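Amidohydrolase (Xanthomonas campestris pv. campestris, PDB 4DZH) is a zinc-binding amidohydrolase that probably deaminates adenosine-type substrates such as 5'-methylthioadenosine. Local coordinates at residues A[201-206]-A[225-230]; A[229-234]-A[263-268]; A[284-289]-A[299-304]; A[292-297]-A[318-323]. One frame throughout, in Å; residues are numbered along the deposited sequence.

Interaction 1 of 4, residues A[201-206]-A[225-230]; sequences HAPYTV and VHLHTH. With ZN (zinc ion), chain E.
His201 and Ala202, in the loop that follows strand 194-200, run past the C-terminal end of strand 225-229, Ala202 CA standing 5.1 Å from His228 CA. Both pieces lie at the metal-bearing mouth of the amidohydrolase TIM barrel, and no backbone-to-backbone hydrogen bond joins them. The link is made instead by a side chain: His228 ND1 donates to the carbonyl O of His201 over 2.8 Å, with an N-H...O angle of 154° and the oxygen close to the imidazole plane. That bond fixes the ring's rotation and leaves His228 NE2 to bind the zinc at 2.2 Å; His79, His81, Asp316 and a water complete the site. The loop is thus a second-shell support for a first-shell ligand. The ring of His201 meets that of His228 as an offset edge-to-face pair, planes at 68°, the edge belonging to His228. At the edge of its own ring, His201 ND1 shares a 2.8 Å hydrogen bond with Thr205 OG1. Beside the polar link, chi1 of 174° swings Leu227 away from its own N and lays CD1 3.9 Å from Ala202 CA, within touch of Pro203 CD. Pro203 CD also sits 3.2 Å from the carbonyl O of His228.

Interaction 2 of 4, residues A[229-234]-A[263-268]; sequences THETAQ and AVHMTQ
This is a parallel strand pairing carried on into the loops beyond it, at the C-terminal ends of strands 225-229 and 261-265. Thr229 N donates to Val264 O in a nearly straight bond, and Thr229 O receives Met266 N. Past the strands His230 O accepts from Gln268 N at 3.1 Å and, weakly, from Thr267 N. The His230 ring turns back to the same loop: ND1 donates to Gln268 O over 2.7 Å, the acceptor lying in the ring plane, while NE2 accepts from Leu248 N. His230 is therefore gripped at both ring nitrogens.

Thr267 OG1 donates to Glu231 O at 2.7 Å from well above the carbonyl plane, and itself accepts from the amide NE2 of Gln268. Gln268 CG lies 3.3 Å from Thr232 C, and the bend at chi2 lays the amide beside Ala233 N, at the start of helix 233-243, where Thr232 is the N-cap and its OG1 accepts from Glu235 N. On the apolar side Met266 SD rests 3.6 Å from Thr229 CG2, the two side chains lying parallel.

The extended chain of Glu231 (chi1 -179°) runs beside His265 and lays its carboxylate on one ring face, planes 10° apart; Glu231 OE2 is 3.3 Å from His265 NE2 without a hydrogen bond. Val264 CG1 covers the opposite face. His265 also meets the zinc ligand His79, and Glu231 binds a further zinc in a structure of this protein, though not in this chain. C-terminal strand ends and the loops after them line the metal site of the amidohydrolase TIM barrel.

Interaction 3 of 4, residues A[284-289]-A[299-304]; sequences VVHCPE and CPACAL. With MG (magnesium ion), chain B.
Cys299 opens the second segment by placing its CB 3.5 Å from His286 ND1, near the C-terminal end of strand 283-286. Its SG, anti to the backbone N (chi1 178°), lies 4.4 Å from the centre of the imidazole, an oblique sulfur-aromatic approach, and also brushes Val284 CG1. Pro300, the N-cap residue, is the centre of an inverse gamma turn closed by a weak 2.9 Å bond from Ala301 N to Cys299 O; this turn swings the chain from Cys299 into helix 301-306. Ala301 CB then makes an off-centre CH-pi contact with the His286 ring, its carbon 4.3 Å from the centroid and 28° from the ring normal. A chi1 of -177° at His286 places the ring where the methylene of Cys299 and the methyl of Ala301 meet it. Pro288 CD lies over the centre of one ring face, 3.7 Å above the plane. One turn further on, Leu304 N donates to Pro300 O and holds the first helical turn. Leu304 points back to the strand and crosses Val284 at about a right angle, CD1 to CG1 at 3.8 Å. No hydrogen bond crosses between the two segments, so the join is made by van der Waals and ring contacts.

At the far end of 284-289, Glu289 OE1 binds magnesium at 2.0 Å together with three waters, Asn321 and Asp323. Helix 301-306 thus packs on the outer side of a barrel strand that pairs with strands 261-265 and 310-313, while Pro288 and His286 also meet helix 326-341.

Interaction 4 of 4, residues A[292-297]-A[318-323]; sequences LKLASG and CASNND. With MG (magnesium ion), chain B.
Lys293, in the last turn of helix 288-293, sends its long chain across the loop 318-323, with Ser320 and Leu294 forming the second patch of the contact. The lysine stays stretched from its first torsion (chi1 -171°) as far as CE and then bends at the end (chi4 -74°). Its CD passes 3.8 Å from Asn321 N, and the ammonium nitrogen NZ reaches Asn322 OD1 at 3.5 Å in a weak hydrogen bond, the two side chains crossing at about a right angle. A water bridges Lys293 NZ and Ala319 O, accepting from the first at 2.8 Å and donating to the second. The main partner of NZ is Asp92, in a salt bridge; Tyr403 of the second subunit adds a cation-pi contact.

The loop follows barrel strand 310-313 and forms a magnesium site, with Asn321 OD1 at 2.0 Å and Asp323 OD1 at 2.1 Å from the metal; Glu289 and three waters complete it. A cis peptide precedes Asn322, whose OD1 also accepts from Asn321 N at 2.7 Å. Asn321 OD1 takes Asp323 N as an Asx turn, while its ND2 is held by Thr315 O and Glu329.

Ser320 CB sits 3.8 Å from Leu294 CD1, and CG and CD2 of the leucine lie close by. Ser320 OG, tucked between its backbone N and carbonyl carbon (chi1 72°), hydrogen-bonds Ser290 OG. Just after Leu294 in the chain, Ala295 leaves the helix in a Schellman motif, its N bonded to Leu292 O at 3.0 Å.

In the fold
All four contacts are largely buried, and interactions 1 to 3 involve neighbouring strands of one parallel sheet. Interactions 1 and 2 share Thr229 and His230 and meet through Leu227 O and Val264 N; both rest mainly on hydrogen bonds and lie beside the zinc centre, to which interaction 1 supplies His228. Interaction 3 adjoins interaction 2 through strand 283-286, yet its own join has no hydrogen bonds, as suits a helix packed on a strand. Interaction 4 shares helix 288-293 and the magnesium with interaction 3, and touches interaction 2 where Ser296 meets Thr267. No other chain touches interactions 1 and 2; interaction 3 meets the second subunit only at Glu289, whereas interaction 4 has several residues at the dimer interface.

Interaction 1 of 4, residues A[201-206]-A[225-230]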
loop_
_atom_site.group_PDB
_atom_site.type_symbol
_atom_site.label_atom_id
_atom_site.label_comp_id
_atom_site.label_asym_id
_atom_site.label_seq_id
_atom_site.Cartn_x
_atom_site.Cartn_y
_atom_site.Cartn_z
ATOM N N HIS A 201 2.229 -27.142 10.082
ATOM C CA HIS A 201 2.320 -26.358 8.860
ATOM C C HIS A 201 0.956 -26.054 8.212
ATOM O O HIS A 201 0.610 -24.885 7.980
ATOM C CB HIS A 201 3.288 -26.982 7.853
ATOM C CG HIS A 201 3.236 -26.323 6.513
ATOM N ND1 HIS A 201 2.601 -26.882 5.420
ATOM C CD2 HIS A 201 3.684 -25.109 6.110
ATOM C CE1 HIS A 201 2.675 -26.046 4.398
ATOM N NE2 HIS A 201 3.339 -24.969 4.788
ATOM N N ALA A 202 0.191 -27.094 7.905
ATOM C CA ALA A 202 -1.094 -26.939 7.226
ATOM C C ALA A 202 -1.872 -28.261 7.402
ATOM O O ALA A 202 -1.276 -29.304 7.739
ATOM C CB ALA A 202 -0.879 -26.669 5.744
ATOM N N PRO A 203 -3.197 -28.227 7.206
ATOM C CA PRO A 203 -3.959 -29.480 7.385
ATOM C C PRO A 203 -3.497 -30.575 6.421
ATOM O O PRO A 203 -3.606 -31.776 6.776
ATOM C CB PRO A 203 -5.397 -29.045 7.081
ATOM C CG PRO A 203 -5.416 -27.568 7.472
ATOM C CD PRO A 203 -4.076 -27.065 6.983
ATOM N N TYR A 204 -3.015 -30.188 5.235
ATOM C CA TYR A 204 -2.616 -31.150 4.196
ATOM C C TYR A 204 -1.175 -31.655 4.335
ATOM O O TYR A 204 -0.738 -32.516 3.567
ATOM C CB TYR A 204 -2.825 -30.592 2.786
ATOM C CG TYR A 204 -2.219 -29.209 2.581
ATOM C CD1 TYR A 204 -0.885 -29.065 2.210
ATOM C CD2 TYR A 204 -2.989 -28.070 2.753
ATOM C CE1 TYR A 204 -0.327 -27.817 2.020
ATOM C CE2 TYR A 204 -2.444 -26.816 2.576
ATOM C CZ TYR A 204 -1.128 -26.696 2.199
ATOM O OH TYR A 204 -0.607 -25.440 2.032
ATOM N N THR A 205 -0.430 -31.138 5.306
ATOM C CA THR A 205 0.957 -31.582 5.488
ATOM C C THR A 205 1.175 -32.146 6.869
ATOM O O THR A 205 2.303 -32.484 7.221
ATOM C CB THR A 205 1.980 -30.453 5.304
ATOM O OG1 THR A 205 1.642 -29.349 6.167
ATOM C CG2 THR A 205 2.051 -29.982 3.850
ATOM N N VAL A 206 0.108 -32.234 7.655
ATOM C CA VAL A 206 0.217 -32.691 9.024
ATOM C C VAL A 206 -0.822 -33.795 9.215
ATOM O O VAL A 206 -2.026 -33.555 9.089
ATOM C CB VAL A 206 -0.025 -31.563 10.052
ATOM C CG1 VAL A 206 -0.018 -32.107 11.481
ATOM C CG2 VAL A 206 1.021 -30.448 9.903
ATOM N N VAL A 225 -1.336 -22.705 19.257
ATOM C CA VAL A 225 -1.175 -23.508 18.044
ATOM C C VAL A 225 -1.338 -22.590 16.828
ATOM O O VAL A 225 -2.397 -22.058 16.609
ATOM C CB VAL A 225 -2.225 -24.658 18.021
ATOM C CG1 VAL A 225 -2.109 -25.461 16.750
ATOM C CG2 VAL A 225 -2.053 -25.545 19.260
ATOM N N HIS A 226 -0.276 -22.416 16.031
ATOM C CA HIS A 226 -0.248 -21.445 14.913
ATOM C C HIS A 226 -0.360 -22.207 13.586
ATOM O O HIS A 226 0.596 -22.884 13.197
ATOM C CB HIS A 226 1.120 -20.752 14.989
ATOM C CG HIS A 226 1.364 -19.684 13.955
ATOM N ND1 HIS A 226 2.534 -18.930 13.947
ATOM C CD2 HIS A 226 0.645 -19.258 12.892
ATOM C CE1 HIS A 226 2.501 -18.080 12.938
ATOM N NE2 HIS A 226 1.366 -18.256 12.277
ATOM N N LEU A 227 -1.500 -22.095 12.893
ATOM C CA LEU A 227 -1.815 -22.998 11.781
ATOM C C LEU A 227 -2.375 -22.290 10.551
ATOM O O LEU A 227 -3.434 -21.641 10.621
ATOM C CB LEU A 227 -2.829 -24.031 12.254
ATOM C CG LEU A 227 -3.426 -25.009 11.250
ATOM C CD1 LEU A 227 -2.353 -25.955 10.805
ATOM C CD2 LEU A 227 -4.586 -25.814 11.911
ATOM N N HIS A 228 -1.709 -22.432 9.406
ATOM C CA HIS A 228 -2.351 -22.044 8.141
ATOM C C HIS A 228 -3.644 -22.824 7.948
ATOM O O HIS A 228 -3.595 -24.062 7.857
ATOM C CB HIS A 228 -1.457 -22.316 6.929
ATOM C CG HIS A 228 -0.137 -21.606 6.938
ATOM N ND1 HIS A 228 1.047 -22.291 7.075
ATOM C CD2 HIS A 228 0.199 -20.312 6.701
ATOM C CE1 HIS A 228 2.057 -21.445 6.967
ATOM N NE2 HIS A 228 1.576 -20.237 6.741
ATOM N N THR A 229 -4.779 -22.136 7.841
ATOM C CA THR A 229 -6.081 -22.829 7.822
ATOM C C THR A 229 -7.026 -22.280 6.748
ATOM O O THR A 229 -7.338 -21.080 6.733
ATOM C CB THR A 229 -6.769 -22.678 9.190
ATOM O OG1 THR A 229 -5.885 -23.073 10.245
ATOM C CG2 THR A 229 -8.064 -23.550 9.286
ATOM N N HIS A 230 -7.540 -23.145 5.860
ATOM C CA HIS A 230 -8.517 -22.699 4.853
ATOM C C HIS A 230 -7.990 -21.545 3.972
ATOM O O HIS A 230 -8.710 -20.584 3.627
ATOM C CB HIS A 230 -9.883 -22.324 5.479
ATOM C CG HIS A 230 -10.734 -23.511 5.818
ATOM N ND1 HIS A 230 -12.097 -23.513 5.616
ATOM C CD2 HIS A 230 -10.421 -24.712 6.361
ATOM C CE1 HIS A 230 -12.590 -24.683 6.003
ATOM N NE2 HIS A 230 -11.596 -25.424 6.461
HETATM ZN ZN ZN E . 2.359 -18.365 5.973
HETATM O O HOH W 1 1.232 -18.597 4.310
#

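Interaction 2 of 4, residues A[229-234]-A[263-268]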
loop_
_atom_site.group_PDB
_atom_site.type_symbol
_atom_site.label_atom_id
_atom_site.label_comp_id
_atom_site.label_asym_id
_atom_site.label_seq_id
_atom_site.Cartn_x
_atom_site.Cartn_y
_atom_site.Cartn_z
ATOM N N THR A 229 -4.779 -22.136 7.841
ATOM C CA THR A 229 -6.081 -22.829 7.822
ATOM C C THR A 229 -7.026 -22.280 6.748
ATOM O O THR A 229 -7.338 -21.080 6.733
ATOM C CB THR A 229 -6.769 -22.678 9.190
ATOM O OG1 THR A 229 -5.885 -23.073 10.245
ATOM C CG2 THR A 229 -8.064 -23.550 9.286
ATOM N N HIS A 230 -7.540 -23.145 5.860
ATOM C CA HIS A 230 -8.517 -22.699 4.853
ATOM C C HIS A 230 -7.990 -21.545 3.972
ATOM O O HIS A 230 -8.710 -20.584 3.627
ATOM C CB HIS A 230 -9.883 -22.324 5.479
ATOM C CG HIS A 230 -10.734 -23.511 5.818
ATOM N ND1 HIS A 230 -12.097 -23.513 5.616
ATOM C CD2 HIS A 230 -10.421 -24.712 6.361
ATOM C CE1 HIS A 230 -12.590 -24.683 6.003
ATOM N NE2 HIS A 230 -11.596 -25.424 6.461
ATOM N N GLU A 231 -6.725 -21.665 3.597
ATOM C CA GLU A 231 -6.086 -20.650 2.801
ATOM C C GLU A 231 -6.566 -20.668 1.340
ATOM O O GLU A 231 -6.623 -19.642 0.663
ATOM C CB GLU A 231 -4.555 -20.808 2.891
ATOM C CG GLU A 231 -3.844 -19.720 2.071
ATOM C CD GLU A 231 -2.337 -19.769 2.164
ATOM O OE1 GLU A 231 -1.812 -20.790 2.640
ATOM O OE2 GLU A 231 -1.694 -18.750 1.784
ATOM N N THR A 232 -6.935 -21.858 0.831
ATOM C CA THR A 232 -7.278 -21.945 -0.582
ATOM C C THR A 232 -8.478 -22.867 -0.806
ATOM O O THR A 232 -8.739 -23.742 0.032
ATOM C CB THR A 232 -6.107 -22.458 -1.467
ATOM O OG1 THR A 232 -5.783 -23.807 -1.136
ATOM C CG2 THR A 232 -4.843 -21.602 -1.308
ATOM N N ALA A 233 -9.209 -22.606 -1.886
ATOM C CA ALA A 233 -10.234 -23.507 -2.395
ATOM C C ALA A 233 -9.703 -24.926 -2.547
ATOM O O ALA A 233 -10.407 -25.887 -2.182
ATOM C CB ALA A 233 -10.779 -22.994 -3.740
ATOM N N GLN A 234 -8.499 -25.066 -3.105
ATOM C CA GLN A 234 -7.967 -26.403 -3.408
ATOM C C GLN A 234 -7.687 -27.185 -2.124
ATOM O O GLN A 234 -7.872 -28.402 -2.090
ATOM C CB GLN A 234 -6.735 -26.346 -4.329
ATOM C CG GLN A 234 -6.224 -27.734 -4.808
ATOM C CD GLN A 234 -7.227 -28.491 -5.706
ATOM O OE1 GLN A 234 -7.516 -28.071 -6.834
ATOM N NE2 GLN A 234 -7.766 -29.606 -5.195
ATOM N N ALA A 263 -5.606 -19.162 13.670
ATOM C CA ALA A 263 -5.911 -19.681 12.348
ATOM C C ALA A 263 -5.552 -18.650 11.298
ATOM O O ALA A 263 -6.170 -17.586 11.217
ATOM C CB ALA A 263 -7.411 -20.009 12.252
ATOM N N VAL A 264 -4.583 -18.982 10.466
ATOM C CA VAL A 264 -4.065 -17.995 9.505
ATOM C C VAL A 264 -4.703 -18.125 8.126
ATOM O O VAL A 264 -4.920 -19.239 7.614
ATOM C CB VAL A 264 -2.548 -18.143 9.408
ATOM C CG1 VAL A 264 -1.962 -17.032 8.507
ATOM C CG2 VAL A 264 -1.946 -18.057 10.825
ATOM N N HIS A 265 -5.077 -16.987 7.557
ATOM C CA HIS A 265 -5.598 -16.848 6.180
ATOM C C HIS A 265 -7.104 -16.919 6.130
ATOM O O HIS A 265 -7.788 -15.921 5.951
ATOM C CB HIS A 265 -4.918 -17.759 5.145
ATOM C CG HIS A 265 -3.441 -17.491 4.980
ATOM N ND1 HIS A 265 -2.933 -16.259 4.602
ATOM C CD2 HIS A 265 -2.366 -18.314 5.111
ATOM C CE1 HIS A 265 -1.610 -16.330 4.519
ATOM N NE2 HIS A 265 -1.239 -17.560 4.848
ATOM N N MET A 266 -7.604 -18.132 6.282
ATOM C CA MET A 266 -9.038 -18.329 6.473
ATOM C C MET A 266 -9.846 -17.617 5.375
ATOM O O MET A 266 -10.805 -16.882 5.692
ATOM C CB MET A 266 -9.413 -17.878 7.906
ATOM C CG MET A 266 -8.788 -18.714 9.034
ATOM S SD MET A 266 -9.679 -20.286 9.226
ATOM C CE MET A 266 -10.772 -19.837 10.602
ATOM N N THR A 267 -9.473 -17.815 4.100
ATOM C CA THR A 267 -10.157 -17.202 2.950
ATOM C C THR A 267 -11.414 -17.945 2.538
ATOM O O THR A 267 -12.361 -17.356 2.014
ATOM C CB THR A 267 -9.284 -17.106 1.685
ATOM O OG1 THR A 267 -8.919 -18.404 1.247
ATOM C CG2 THR A 267 -7.988 -16.274 1.941
ATOM N N GLN A 268 -11.396 -19.251 2.744
ATOM C CA GLN A 268 -12.519 -20.103 2.362
ATOM C C GLN A 268 -13.353 -20.409 3.623
ATOM O O GLN A 268 -12.986 -21.331 4.364
ATOM C CB GLN A 268 -11.975 -21.414 1.817
ATOM C CG GLN A 268 -10.951 -21.322 0.681
ATOM C CD GLN A 268 -11.474 -20.593 -0.531
ATOM O OE1 GLN A 268 -12.401 -21.057 -1.199
ATOM N NE2 GLN A 268 -10.891 -19.451 -0.829
#

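Interaction 3 of 4, residues A[284-289]-A[299-304]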
loop_
_atom_site.group_PDB
_atom_site.type_symbol
_atom_site.label_atom_id
_atom_site.label_comp_id
_atom_site.label_asym_id
_atom_site.label_seq_id
_atom_site.Cartn_x
_atom_site.Cartn_y
_atom_site.Cartn_z
ATOM N N VAL A 284 -8.238 -15.292 14.297
ATOM C CA VAL A 284 -7.962 -15.368 12.862
ATOM C C VAL A 284 -6.906 -14.303 12.541
ATOM O O VAL A 284 -7.061 -13.126 12.920
ATOM C CB VAL A 284 -9.235 -15.161 12.013
ATOM C CG1 VAL A 284 -8.905 -15.063 10.567
ATOM C CG2 VAL A 284 -10.154 -16.391 12.193
ATOM N N VAL A 285 -5.850 -14.719 11.856
ATOM C CA VAL A 285 -4.902 -13.731 11.276
ATOM C C VAL A 285 -5.176 -13.529 9.786
ATOM O O VAL A 285 -5.075 -14.452 8.959
ATOM C CB VAL A 285 -3.466 -14.193 11.452
ATOM C CG1 VAL A 285 -2.548 -13.092 10.874
ATOM C CG2 VAL A 285 -3.163 -14.449 12.937
ATOM N N HIS A 286 -5.475 -12.274 9.435
ATOM C CA HIS A 286 -5.756 -11.855 8.076
ATOM C C HIS A 286 -4.488 -11.320 7.417
ATOM O O HIS A 286 -3.847 -10.413 7.947
ATOM C CB HIS A 286 -6.866 -10.795 8.156
ATOM C CG HIS A 286 -7.357 -10.275 6.837
ATOM N ND1 HIS A 286 -7.472 -11.044 5.690
ATOM C CD2 HIS A 286 -7.791 -9.034 6.492
ATOM C CE1 HIS A 286 -7.943 -10.297 4.708
ATOM N NE2 HIS A 286 -8.151 -9.072 5.169
ATOM N N CYS A 287 -4.142 -11.907 6.279
ATOM C CA CYS A 287 -2.972 -11.556 5.462
ATOM C C CYS A 287 -3.474 -11.174 4.054
ATOM O O CYS A 287 -3.316 -11.919 3.068
ATOM C CB CYS A 287 -2.028 -12.760 5.382
ATOM S SG CYS A 287 -1.425 -13.318 6.988
ATOM N N PRO A 288 -4.088 -9.996 3.930
ATOM C CA PRO A 288 -4.760 -9.682 2.665
ATOM C C PRO A 288 -3.834 -9.585 1.448
ATOM O O PRO A 288 -4.180 -9.980 0.342
ATOM C CB PRO A 288 -5.418 -8.314 2.944
ATOM C CG PRO A 288 -4.673 -7.751 4.184
ATOM C CD PRO A 288 -4.301 -8.973 4.987
ATOM N N GLU A 289 -2.648 -8.966 1.608
ATOM C CA GLU A 289 -1.830 -8.765 0.426
ATOM C C GLU A 289 -1.334 -10.089 -0.151
ATOM O O GLU A 289 -1.320 -10.247 -1.412
ATOM C CB GLU A 289 -0.674 -7.744 0.670
ATOM C CG GLU A 289 -1.217 -6.336 1.038
ATOM C CD GLU A 289 -0.175 -5.261 1.238
ATOM O OE1 GLU A 289 1.041 -5.523 0.985
ATOM O OE2 GLU A 289 -0.610 -4.133 1.592
ATOM N N CYS A 299 -10.830 -13.471 2.602
ATOM C CA CYS A 299 -11.199 -13.592 3.995
ATOM C C CYS A 299 -12.283 -12.600 4.356
ATOM O O CYS A 299 -12.186 -11.394 4.029
ATOM C CB CYS A 299 -9.964 -13.391 4.885
ATOM S SG CYS A 299 -10.231 -13.460 6.589
ATOM N N PRO A 300 -13.344 -13.093 5.010
ATOM C CA PRO A 300 -14.491 -12.233 5.379
ATOM C C PRO A 300 -14.199 -11.501 6.660
ATOM O O PRO A 300 -14.780 -11.758 7.729
ATOM C CB PRO A 300 -15.642 -13.228 5.563
ATOM C CG PRO A 300 -14.976 -14.533 5.857
ATOM C CD PRO A 300 -13.599 -14.524 5.231
ATOM N N ALA A 301 -13.233 -10.570 6.569
ATOM C CA ALA A 301 -12.763 -9.915 7.770
ATOM C C ALA A 301 -13.839 -9.142 8.501
ATOM O O ALA A 301 -13.868 -9.134 9.736
ATOM C CB ALA A 301 -11.559 -9.010 7.447
ATOM N N CYS A 302 -14.716 -8.464 7.761
ATOM C CA CYS A 302 -15.782 -7.728 8.410
ATOM C C CYS A 302 -16.732 -8.709 9.125
ATOM O O CYS A 302 -17.147 -8.472 10.259
ATOM C CB CYS A 302 -16.564 -6.903 7.403
ATOM S SG CYS A 302 -17.935 -6.029 8.171
ATOM N N ALA A 303 -17.041 -9.815 8.461
ATOM C CA ALA A 303 -17.951 -10.792 9.081
ATOM C C ALA A 303 -17.376 -11.331 10.390
ATOM O O ALA A 303 -18.101 -11.466 11.398
ATOM C CB ALA A 303 -18.277 -11.926 8.118
ATOM N N LEU A 304 -16.078 -11.629 10.383
ATOM C CA LEU A 304 -15.426 -12.201 11.544
ATOM C C LEU A 304 -15.385 -11.178 12.647
ATOM O O LEU A 304 -15.623 -11.507 13.801
ATOM C CB LEU A 304 -13.987 -12.603 11.201
ATOM C CG LEU A 304 -13.817 -13.855 10.338
ATOM C CD1 LEU A 304 -12.438 -13.919 9.700
ATOM C CD2 LEU A 304 -14.003 -15.095 11.227
HETATM MG MG MG B . 2.993 -5.254 1.384
HETATM O O HOH W 2 2.459 -5.254 3.362
HETATM O O HOH W 3 3.520 -5.288 -0.715
HETATM O O HOH W 4 2.962 -3.130 1.158
#

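Interaction 4 of 4, residues A[292-297]-A[318-323]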
loop_
_atom_site.group_PDB
_atom_site.type_symbol
_atom_site.label_atom_id
_atom_site.label_comp_id
_atom_site.label_asym_id
_atom_site.label_seq_id
_atom_site.Cartn_x
_atom_site.Cartn_y
_atom_site.Cartn_z
ATOM N N LEU A 292 -4.286 -11.787 -1.885
ATOM C CA LEU A 292 -4.630 -11.254 -3.170
ATOM C C LEU A 292 -3.570 -11.669 -4.186
ATOM O O LEU A 292 -3.890 -12.114 -5.291
ATOM C CB LEU A 292 -4.757 -9.718 -3.102
ATOM C CG LEU A 292 -5.876 -9.141 -2.246
ATOM C CD1 LEU A 292 -5.725 -7.588 -2.312
ATOM C CD2 LEU A 292 -7.206 -9.526 -2.852
ATOM N N LYS A 293 -2.285 -11.543 -3.806
ATOM C CA LYS A 293 -1.196 -11.779 -4.743
ATOM C C LYS A 293 -1.153 -13.244 -5.188
ATOM O O LYS A 293 -0.839 -13.491 -6.348
ATOM C CB LYS A 293 0.136 -11.382 -4.084
ATOM C CG LYS A 293 1.343 -11.371 -4.987
ATOM C CD LYS A 293 2.552 -10.725 -4.241
ATOM C CE LYS A 293 3.742 -10.424 -5.160
ATOM N NZ LYS A 293 4.502 -11.653 -5.553
ATOM N N LEU A 294 -1.514 -14.179 -4.306
ATOM C CA LEU A 294 -1.460 -15.609 -4.643
ATOM C C LEU A 294 -2.800 -16.066 -5.200
ATOM O O LEU A 294 -2.989 -17.251 -5.521
ATOM C CB LEU A 294 -1.087 -16.445 -3.418
ATOM C CG LEU A 294 0.371 -16.222 -2.972
ATOM C CD1 LEU A 294 0.694 -16.980 -1.666
ATOM C CD2 LEU A 294 1.326 -16.566 -4.097
ATOM N N ALA A 295 -3.739 -15.133 -5.300
ATOM C CA ALA A 295 -5.132 -15.470 -5.693
ATOM C C ALA A 295 -5.713 -16.526 -4.765
ATOM O O ALA A 295 -6.387 -17.483 -5.205
ATOM C CB ALA A 295 -5.228 -15.913 -7.147
ATOM N N SER A 296 -5.470 -16.367 -3.473
ATOM C CA SER A 296 -6.018 -17.314 -2.510
ATOM C C SER A 296 -7.479 -17.088 -2.196
ATOM O O SER A 296 -8.187 -18.018 -1.796
ATOM C CB SER A 296 -5.202 -17.304 -1.211
ATOM O OG SER A 296 -3.828 -17.531 -1.530
ATOM N N GLY A 297 -7.939 -15.853 -2.361
ATOM C CA GLY A 297 -9.314 -15.553 -2.019
ATOM C C GLY A 297 -9.516 -14.385 -1.084
ATOM O O GLY A 297 -8.595 -13.547 -0.896
ATOM N N CYS A 318 8.122 -12.430 2.370
ATOM C CA CYS A 318 8.508 -11.489 1.339
ATOM C C CYS A 318 8.609 -12.088 -0.061
ATOM O O CYS A 318 8.943 -11.359 -0.976
ATOM C CB CYS A 318 9.803 -10.741 1.686
ATOM S SG CYS A 318 9.583 -9.628 3.103
ATOM N N ALA A 319 8.287 -13.363 -0.226
ATOM C CA ALA A 319 8.161 -13.893 -1.590
ATOM C C ALA A 319 6.701 -13.839 -2.021
ATOM O O ALA A 319 6.389 -14.177 -3.178
ATOM C CB ALA A 319 8.694 -15.329 -1.677
ATOM N N SER A 320 5.806 -13.450 -1.118
ATOM C CA SER A 320 4.392 -13.238 -1.515
ATOM C C SER A 320 3.772 -12.024 -0.803
ATOM O O SER A 320 2.749 -12.141 -0.112
ATOM C CB SER A 320 3.554 -14.484 -1.291
ATOM O OG SER A 320 3.315 -14.752 0.073
ATOM N N ASN A 321 4.447 -10.893 -0.956
ATOM C CA ASN A 321 3.887 -9.643 -0.450
ATOM C C ASN A 321 4.246 -8.415 -1.266
ATOM O O ASN A 321 3.340 -7.775 -1.795
ATOM C CB ASN A 321 4.138 -9.482 1.081
ATOM C CG ASN A 321 3.339 -8.323 1.665
ATOM O OD1 ASN A 321 3.497 -7.159 1.240
ATOM N ND2 ASN A 321 2.475 -8.623 2.618
ATOM N N ASN A 322 5.514 -7.988 -1.395
ATOM C CA ASN A 322 6.752 -8.666 -0.970
ATOM C C ASN A 322 7.465 -7.869 0.120
ATOM O O ASN A 322 8.716 -7.931 0.240
ATOM C CB ASN A 322 7.653 -8.745 -2.192
ATOM C CG ASN A 322 7.184 -9.791 -3.157
ATOM O OD1 ASN A 322 6.363 -10.639 -2.815
ATOM N ND2 ASN A 322 7.676 -9.721 -4.380
ATOM N N ASP A 323 6.712 -7.072 0.889
ATOM C CA ASP A 323 7.339 -6.331 2.000
ATOM C C ASP A 323 6.758 -6.747 3.348
ATOM O O ASP A 323 5.854 -7.595 3.444
ATOM C CB ASP A 323 7.283 -4.828 1.796
ATOM C CG ASP A 323 5.872 -4.315 1.553
ATOM O OD1 ASP A 323 4.917 -4.957 2.045
ATOM O OD2 ASP A 323 5.726 -3.224 0.958
HETATM MG MG MG B . 2.993 -5.254 1.384
HETATM O O HOH W 5 4.099 -14.309 -4.898
HETATM O O HOH W 3 3.520 -5.288 -0.715
HETATM O O HOH W 4 2.962 -3.130 1.158
HETATM O O HOH W 2 2.459 -5.254 3.362
#